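Local coordinates for protein piwi (Drosophila melanogaster, PDB 6KR6) that binds piRNAs and, guided by them, represses transposable elements in the germline as a Piwi-subfamily member of the argonaute family, at residues A[647-652]-A[688-693]. Residues are numbered along the deposited sequence; the frame is centred on the assembly and turned at random.
Sequences IVFYRD and LAYIVV. With ZN (zinc ion), chain N; HG (mercury (II) ion), chain G.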
loop_
_atom_site.group_PDB
_atom_site.type_symbol
_atom_site.label_atom_id
_atom_site.label_comp_id
_atom_site.label_asym_id
_atom_site.label_seq_id
_atom_site.Cartn_x
_atom_site.Cartn_y
_atom_site.Cartn_z
ATOM N N ILE A 647 13.116 19.170 9.848
ATOM C CA ILE A 647 13.152 17.803 9.343
ATOM C C ILE A 647 11.742 17.397 8.941
ATOM O O ILE A 647 10.807 17.513 9.742
ATOM C CB ILE A 647 13.717 16.815 10.385
ATOM C CG1 ILE A 647 15.165 17.162 10.735
ATOM C CG2 ILE A 647 13.641 15.389 9.866
ATOM C CD1 ILE A 647 15.848 16.120 11.597
ATOM N N VAL A 648 11.591 16.917 7.708
ATOM C CA VAL A 648 10.332 16.377 7.206
ATOM C C VAL A 648 10.550 14.894 6.939
ATOM O O VAL A 648 11.294 14.518 6.024
ATOM C CB VAL A 648 9.853 17.109 5.945
ATOM C CG1 VAL A 648 8.578 16.469 5.417
ATOM C CG2 VAL A 648 9.623 18.581 6.243
ATOM N N PHE A 649 9.903 14.053 7.739
ATOM C CA PHE A 649 10.062 12.606 7.683
ATOM C C PHE A 649 8.858 12.010 6.965
ATOM O O PHE A 649 7.721 12.177 7.417
ATOM C CB PHE A 649 10.184 12.038 9.098
ATOM C CG PHE A 649 10.638 10.605 9.156
ATOM C CD1 PHE A 649 9.764 9.571 8.871
ATOM C CD2 PHE A 649 11.932 10.291 9.533
ATOM C CE1 PHE A 649 10.179 8.254 8.937
ATOM C CE2 PHE A 649 12.350 8.973 9.604
ATOM C CZ PHE A 649 11.472 7.956 9.305
ATOM N N TYR A 650 9.106 11.316 5.855
ATOM C CA TYR A 650 8.059 10.642 5.093
ATOM C C TYR A 650 8.148 9.144 5.350
ATOM O O TYR A 650 9.193 8.529 5.111
ATOM C CB TYR A 650 8.176 10.948 3.599
ATOM C CG TYR A 650 7.777 12.361 3.239
ATOM C CD1 TYR A 650 6.478 12.806 3.436
ATOM C CD2 TYR A 650 8.697 13.244 2.694
ATOM C CE1 TYR A 650 6.106 14.098 3.107
ATOM C CE2 TYR A 650 8.336 14.536 2.361
ATOM C CZ TYR A 650 7.040 14.958 2.569
ATOM O OH TYR A 650 6.680 16.243 2.238
ATOM N N ARG A 651 7.050 8.564 5.833
ATOM C CA ARG A 651 7.006 7.176 6.274
ATOM C C ARG A 651 6.078 6.375 5.370
ATOM O O ARG A 651 4.936 6.781 5.129
ATOM C CB ARG A 651 6.539 7.095 7.730
ATOM C CG ARG A 651 6.599 5.710 8.349
ATOM C CD ARG A 651 7.998 5.125 8.287
ATOM N NE ARG A 651 8.194 4.084 9.292
ATOM C CZ ARG A 651 7.756 2.835 9.173
ATOM N NH1 ARG A 651 7.983 1.955 10.140
ATOM N NH2 ARG A 651 7.085 2.464 8.091
ATOM N N ASP A 652 6.567 5.237 4.879
ATOM C CA ASP A 652 5.805 4.359 3.997
ATOM C C ASP A 652 5.245 3.211 4.831
ATOM O O ASP A 652 6.002 2.378 5.339
ATOM C CB ASP A 652 6.686 3.847 2.856
ATOM C CG ASP A 652 5.914 3.031 1.826
ATOM O OD1 ASP A 652 5.437 1.925 2.161
ATOM O OD2 ASP A 652 5.793 3.496 0.671
ATOM N N LEU A 688 9.987 19.330 13.628
ATOM C CA LEU A 688 9.811 17.997 13.068
ATOM C C LEU A 688 8.409 17.841 12.502
ATOM O O LEU A 688 7.425 18.204 13.157
ATOM C CB LEU A 688 10.068 16.922 14.128
ATOM C CG LEU A 688 9.662 15.495 13.750
ATOM C CD1 LEU A 688 10.520 14.968 12.607
ATOM C CD2 LEU A 688 9.735 14.571 14.955
ATOM N N ALA A 689 8.323 17.299 11.289
ATOM C CA ALA A 689 7.065 16.886 10.681
ATOM C C ALA A 689 7.168 15.403 10.360
ATOM O O ALA A 689 8.073 14.985 9.631
ATOM C CB ALA A 689 6.761 17.691 9.417
ATOM N N TYR A 690 6.254 14.611 10.913
ATOM C CA TYR A 690 6.217 13.168 10.699
ATOM C C TYR A 690 4.950 12.848 9.918
ATOM O O TYR A 690 3.840 12.990 10.442
ATOM C CB TYR A 690 6.257 12.417 12.028
ATOM C CG TYR A 690 6.439 10.924 11.884
ATOM C CD1 TYR A 690 5.346 10.086 11.712
ATOM C CD2 TYR A 690 7.705 10.352 11.923
ATOM C CE1 TYR A 690 5.507 8.720 11.582
ATOM C CE2 TYR A 690 7.877 8.985 11.793
ATOM C CZ TYR A 690 6.774 8.174 11.623
ATOM O OH TYR A 690 6.932 6.812 11.492
ATOM N N ILE A 691 5.116 12.416 8.671
ATOM C CA ILE A 691 4.004 12.176 7.760
ATOM C C ILE A 691 4.043 10.723 7.312
ATOM O O ILE A 691 5.095 10.224 6.896
ATOM C CB ILE A 691 4.056 13.121 6.547
ATOM C CG1 ILE A 691 4.211 14.568 7.011
ATOM C CG2 ILE A 691 2.808 12.970 5.698
ATOM C CD1 ILE A 691 4.404 15.537 5.877
ATOM N N VAL A 692 2.899 10.052 7.392
ATOM C CA VAL A 692 2.757 8.676 6.932
ATOM C C VAL A 692 2.156 8.709 5.534
ATOM O O VAL A 692 1.066 9.258 5.330
ATOM C CB VAL A 692 1.888 7.848 7.890
ATOM C CG1 VAL A 692 1.810 6.410 7.414
ATOM C CG2 VAL A 692 2.445 7.920 9.304
ATOM N N VAL A 693 2.862 8.121 4.572
ATOM C CA VAL A 693 2.476 8.158 3.167
ATOM C C VAL A 693 1.818 6.831 2.811
ATOM O O VAL A 693 2.445 5.770 2.918
ATOM C CB VAL A 693 3.688 8.436 2.265
ATOM C CG1 VAL A 693 3.336 8.183 0.812
ATOM C CG2 VAL A 693 4.172 9.864 2.460
HETATM ZN ZN ZN N . 6.731 0.502 1.591
HETATM HG HG HG G . 7.526 5.225 -0.611
#
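Two neighbouring parallel strands of the RNase H-like Piwi domain pair here, Ile647 to Asp652 alongside Leu688 to Val693, joined through helix 659-680. Five backbone hydrogen bonds tie them, running from Ala689 N to Ile647 O (2.9 Å) through to Val693 N and Arg651 O. On the face beneath that helix, the rings of Phe649 and Tyr690 are nearly parallel (13°) but displaced, with little of one over the other, and Phe649 CD1 meets Tyr690 CE2 at 3.5 Å. In both residues CG is anti to the backbone N (chi1 -168° and -171°), which starts the two side chains off in the same direction. Farther along, Arg651 runs beside Tyr690, its CG 3.3 Å from Tyr690 OH, while CD sits at the edge of the Phe649 ring, in its plane. Glu666 of the covering helix takes a hydrogen bond with Tyr690 OH and a salt bridge with Arg651 NH1. An alanine in place of Tyr690 would probably open a gap beside Phe649 and leave Glu666 without its phenol partner. On the other face, Tyr650 CE1 packs on Ile691 CD1 (3.6 Å) and Tyr650 CD1 on Val693 CG2 (3.9 Å). The first strand ends at Asp652, probably a catalytic residue as in related argonautes, whose OD1 binds zinc at 2.0 Å together with Asp581. An acidic residue at the end of a central strand, helping to hold a metal, is typical of the RNase H-like fold.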